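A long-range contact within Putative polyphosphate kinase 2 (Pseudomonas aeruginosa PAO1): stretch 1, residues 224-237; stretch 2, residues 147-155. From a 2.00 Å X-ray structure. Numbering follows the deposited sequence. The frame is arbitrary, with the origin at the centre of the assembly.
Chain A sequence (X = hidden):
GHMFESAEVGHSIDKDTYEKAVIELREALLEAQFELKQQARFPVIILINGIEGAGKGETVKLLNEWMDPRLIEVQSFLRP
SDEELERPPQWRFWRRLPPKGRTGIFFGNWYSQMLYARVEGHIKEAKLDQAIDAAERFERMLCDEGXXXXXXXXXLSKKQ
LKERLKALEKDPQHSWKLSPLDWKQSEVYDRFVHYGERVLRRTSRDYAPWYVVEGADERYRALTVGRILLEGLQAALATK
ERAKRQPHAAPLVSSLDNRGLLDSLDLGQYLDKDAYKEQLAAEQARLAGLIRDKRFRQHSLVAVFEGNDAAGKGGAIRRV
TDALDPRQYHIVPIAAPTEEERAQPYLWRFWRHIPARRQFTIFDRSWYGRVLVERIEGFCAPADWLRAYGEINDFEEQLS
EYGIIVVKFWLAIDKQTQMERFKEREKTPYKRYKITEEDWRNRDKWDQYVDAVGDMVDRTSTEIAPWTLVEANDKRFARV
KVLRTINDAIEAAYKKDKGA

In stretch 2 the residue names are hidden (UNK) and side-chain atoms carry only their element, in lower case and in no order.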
# COMPACT_ATOMS: atom_id res chain seq x y z
N THR A 224 20.89 -23.98 -15.63
CA THR A 224 20.20 -23.55 -16.85
C THR A 224 19.35 -22.27 -16.66
O THR A 224 19.51 -21.24 -17.37
CB THR A 224 19.44 -24.69 -17.51
OG1 THR A 224 20.38 -25.69 -17.89
CG2 THR A 224 18.64 -24.22 -18.77
N VAL A 225 18.53 -22.30 -15.62
CA VAL A 225 17.71 -21.14 -15.19
C VAL A 225 18.59 -19.92 -14.84
O VAL A 225 18.33 -18.79 -15.28
CB VAL A 225 16.83 -21.49 -13.96
CG1 VAL A 225 16.19 -20.19 -13.28
CG2 VAL A 225 15.74 -22.50 -14.30
N GLY A 226 19.66 -20.15 -14.06
CA GLY A 226 20.57 -19.06 -13.67
C GLY A 226 21.28 -18.43 -14.85
O GLY A 226 21.45 -17.20 -14.89
N ARG A 227 21.70 -19.25 -15.80
CA ARG A 227 22.32 -18.78 -17.05
C ARG A 227 21.33 -17.95 -17.87
O ARG A 227 21.69 -16.93 -18.44
CB ARG A 227 22.78 -19.96 -17.90
CG ARG A 227 24.04 -20.64 -17.36
CD ARG A 227 24.34 -21.90 -18.13
NE ARG A 227 25.72 -22.24 -17.94
CZ ARG A 227 26.23 -23.44 -18.17
NH1 ARG A 227 25.46 -24.41 -18.60
NH2 ARG A 227 27.51 -23.63 -17.97
N ILE A 228 20.10 -18.44 -17.96
CA ILE A 228 19.05 -17.71 -18.71
C ILE A 228 18.79 -16.33 -18.06
O ILE A 228 18.70 -15.30 -18.76
CB ILE A 228 17.76 -18.55 -18.85
CG1 ILE A 228 17.98 -19.76 -19.81
CG2 ILE A 228 16.55 -17.70 -19.36
CD1 ILE A 228 16.90 -20.89 -19.62
N LEU A 229 18.65 -16.31 -16.74
CA LEU A 229 18.48 -15.08 -16.00
C LEU A 229 19.66 -14.08 -16.24
O LEU A 229 19.43 -12.90 -16.49
CB LEU A 229 18.38 -15.36 -14.52
CG LEU A 229 17.08 -15.92 -13.96
CD1 LEU A 229 17.32 -16.04 -12.45
CD2 LEU A 229 15.81 -15.03 -14.29
N LEU A 230 20.91 -14.57 -16.11
CA LEU A 230 22.07 -13.71 -16.31
C LEU A 230 22.08 -13.11 -17.68
O LEU A 230 22.28 -11.91 -17.85
CB LEU A 230 23.41 -14.46 -16.05
CG LEU A 230 24.63 -13.58 -16.19
CD1 LEU A 230 24.73 -12.55 -15.01
CD2 LEU A 230 25.90 -14.48 -16.33
N GLU A 231 21.86 -13.94 -18.69
CA GLU A 231 21.89 -13.49 -20.07
C GLU A 231 20.86 -12.42 -20.32
O GLU A 231 21.16 -11.36 -20.92
CB GLU A 231 21.62 -14.66 -21.01
CG GLU A 231 21.87 -14.35 -22.46
CD GLU A 231 21.76 -15.60 -23.36
OE1 GLU A 231 21.88 -16.76 -22.84
OE2 GLU A 231 21.59 -15.41 -24.59
N GLY A 232 19.64 -12.69 -19.87
CA GLY A 232 18.51 -11.77 -20.05
C GLY A 232 18.73 -10.46 -19.30
O GLY A 232 18.46 -9.40 -19.83
N LEU A 233 19.23 -10.53 -18.07
CA LEU A 233 19.49 -9.35 -17.29
C LEU A 233 20.66 -8.51 -17.81
O LEU A 233 20.53 -7.29 -17.93
CB LEU A 233 19.67 -9.76 -15.82
CG LEU A 233 19.61 -8.69 -14.75
CD1 LEU A 233 18.38 -7.79 -14.80
CD2 LEU A 233 19.74 -9.36 -13.37
N GLN A 234 21.77 -9.15 -18.19
CA GLN A 234 22.90 -8.42 -18.78
C GLN A 234 22.45 -7.66 -20.05
O GLN A 234 22.75 -6.50 -20.20
CB GLN A 234 24.08 -9.38 -19.04
CG GLN A 234 24.75 -9.90 -17.75
CD GLN A 234 26.01 -10.68 -18.02
OE1 GLN A 234 26.12 -11.38 -19.03
NE2 GLN A 234 26.96 -10.60 -17.10
N ALA A 235 21.69 -8.32 -20.93
CA ALA A 235 21.20 -7.71 -22.18
C ALA A 235 20.36 -6.48 -21.90
O ALA A 235 20.54 -5.43 -22.53
CB ALA A 235 20.37 -8.71 -23.00
N ALA A 236 19.41 -6.64 -20.97
CA ALA A 236 18.50 -5.59 -20.61
C ALA A 236 19.26 -4.46 -19.96
O ALA A 236 18.97 -3.33 -20.24
CB ALA A 236 17.38 -6.13 -19.68
N LEU A 237 20.23 -4.75 -19.09
CA LEU A 237 20.98 -3.69 -18.42
C LEU A 237 21.75 -2.89 -19.40
O LEU A 237 22.00 -1.76 -19.09
CB LEU A 237 21.96 -4.17 -17.36
CG LEU A 237 21.28 -4.90 -16.18
CD1 LEU A 237 22.29 -5.73 -15.42
CD2 LEU A 237 20.58 -3.89 -15.23
N UNK A 147 9.17 -3.83 -18.13
CA UNK A 147 9.52 -5.01 -17.36
C UNK A 147 10.36 -5.99 -18.16
O UNK A 147 10.11 -6.22 -19.36
c UNK A 147 8.22 -5.78 -16.82
N UNK A 148 11.29 -6.62 -17.43
CA UNK A 148 11.97 -7.82 -17.86
C UNK A 148 11.32 -9.05 -17.23
O UNK A 148 11.43 -9.29 -16.04
c UNK A 148 15.75 -8.81 -17.22
c UNK A 148 14.47 -9.03 -19.44
c UNK A 148 14.36 -8.91 -17.92
c UNK A 148 13.47 -7.74 -17.50
N UNK A 149 10.67 -9.84 -18.09
CA UNK A 149 9.78 -10.89 -17.69
C UNK A 149 10.31 -12.23 -18.14
O UNK A 149 10.44 -12.52 -19.35
c UNK A 149 6.09 -11.53 -18.75
c UNK A 149 8.40 -10.67 -18.31
c UNK A 149 7.13 -12.00 -16.56
c UNK A 149 7.39 -11.81 -18.05
N UNK A 150 10.66 -13.05 -17.19
CA UNK A 150 11.07 -14.43 -17.44
C UNK A 150 9.93 -15.37 -17.06
O UNK A 150 9.31 -15.20 -16.01
c UNK A 150 14.98 -12.14 -16.46
c UNK A 150 13.82 -12.82 -16.17
c UNK A 150 13.51 -14.00 -16.86
c UNK A 150 15.62 -13.82 -18.05
c UNK A 150 15.87 -12.63 -17.39
c UNK A 150 14.45 -14.50 -17.80
c UNK A 150 12.27 -14.77 -16.54
N UNK A 151 9.67 -16.42 -17.86
CA UNK A 151 8.74 -17.48 -17.47
C UNK A 151 9.41 -18.88 -17.59
O UNK A 151 9.83 -19.30 -18.66
c UNK A 151 6.85 -16.05 -18.44
n UNK A 151 4.45 -15.86 -21.13
c UNK A 151 5.58 -16.11 -19.15
c UNK A 151 5.70 -15.63 -20.59
c UNK A 151 7.46 -17.43 -18.31
N UNK A 152 9.45 -19.62 -16.48
CA UNK A 152 10.11 -20.89 -16.47
C UNK A 152 9.09 -21.95 -16.19
O UNK A 152 8.33 -21.88 -15.20
c UNK A 152 13.61 -18.02 -15.24
c UNK A 152 11.25 -20.95 -15.44
c UNK A 152 13.36 -20.38 -16.67
c UNK A 152 12.39 -20.05 -15.73
c UNK A 152 14.42 -19.51 -16.91
c UNK A 152 14.52 -18.32 -16.17
c UNK A 152 12.53 -18.86 -15.03
N UNK A 153 9.10 -22.94 -17.06
CA UNK A 153 8.35 -24.15 -16.90
C UNK A 153 9.29 -25.32 -16.61
O UNK A 153 10.03 -25.77 -17.47
c UNK A 153 4.31 -25.05 -17.77
c UNK A 153 7.28 -26.99 -18.27
c UNK A 153 3.03 -25.57 -17.64
c UNK A 153 5.11 -27.30 -17.96
c UNK A 153 3.83 -27.81 -17.86
n UNK A 153 6.30 -27.94 -18.14
c UNK A 153 7.53 -24.44 -18.18
c UNK A 153 2.81 -26.91 -17.68
c UNK A 153 5.37 -25.93 -17.96
c UNK A 153 6.77 -25.76 -18.14
N UNK A 154 9.25 -25.78 -15.37
CA UNK A 154 10.02 -26.90 -14.88
C UNK A 154 9.31 -28.19 -15.26
O UNK A 154 8.14 -28.41 -14.86
c UNK A 154 11.05 -25.67 -12.91
c UNK A 154 12.72 -23.54 -12.21
c UNK A 154 11.44 -23.29 -12.57
c UNK A 154 10.16 -26.80 -13.35
c UNK A 154 13.21 -24.85 -12.21
c UNK A 154 12.37 -25.90 -12.55
c UNK A 154 10.60 -24.35 -12.96
N UNK A 155 9.98 -29.03 -16.04
CA UNK A 155 9.34 -30.18 -16.64
C UNK A 155 9.85 -31.52 -16.12
O UNK A 155 11.04 -31.69 -15.88
c UNK A 155 9.58 -30.19 -18.14
n UNK A 155 7.30 -31.04 -18.76
n UNK A 155 7.72 -32.72 -20.01
c UNK A 155 6.75 -31.99 -19.48
c UNK A 155 8.67 -31.12 -18.85
c UNK A 155 8.93 -32.20 -19.63

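Stretch 2 runs against the helical segment 224-237, part of a longer helix, and its side chains can be identified from their atoms. Position 147 carries a single side-chain carbon, which is out of reach of stretch 1; it is Ala 147. At position 148 there are four carbons, forked at the second, lying against Gly 232, Leu 233 and Ala 236. This is Leu 148, whose CD2 sits 3.7 Å from Leu 233 CD1 and 4.0 Å from Ala 236 CB. Position 149 also has four carbons forked at the second, but they are out of reach of the helix: Leu 149.

Position 150 has one carbon followed by a ring of six carbons, with no heteroatom at its tip, and the ring touches Ile 228, Leu 229, Gly 232 and Leu 233; this is Phe 150. Leu 229 CD2 lies over one face, 3.5 Å from the centroid of the Phe 150 ring and 10° off the normal, a CH-pi contact. At the edge, Phe 150 CZ comes within 3.8 Å of Gly 232 CA. Position 151 shows four carbons in a row ending in nitrogen and does not touch the helix; it is Lys 151, and its NZ is hydrogen-bonded elsewhere in the structure.

Position 152 again bears one carbon and a six-carbon ring, reached by Val 225, Ile 228 and Leu 229. In this residue, Phe 152, one ring face receives Val 225 CG1 in a second CH-pi contact, while Leu 229 CD2 approaches the edge, 3.8 Å from Phe 152 CE2. Position 153 holds one carbon and fused five- and six-membered rings of eight carbons and one nitrogen, out of reach of stretch 1: Trp 153. Position 154 has a carbon and a six-carbon ring that reaches Val 225; this is Phe 154. Its CB points sideways, but the ring end comes nearer and places Phe 154 CZ 3.8 Å from Val 225 CG2. Position 155 has one carbon and a five-membered ring of three carbons and two nitrogens, out of reach of stretch 1, hence His 155, whose ND1 accepts a weak hydrogen bond from Trp 153 NE1 at 3.3 Å.

The contact is apolar, with no hydrogen bonds across it. Helix and strand run nearly antiparallel, at 164°, and strand alternation turns Leu 148, Phe 150 and Phe 152 toward the helix while the intervening side chains stay out of reach. Leu 229 links the rings of Phe 150 and Phe 152, its CD2 over the face of the first and at the edge of the second. Gly 232 lets Phe 150 come close: an ideal CB there would lie 2.6 Å from Phe 150 CZ, a clash.

Stretch 2 147-155: ALLFKFWFH
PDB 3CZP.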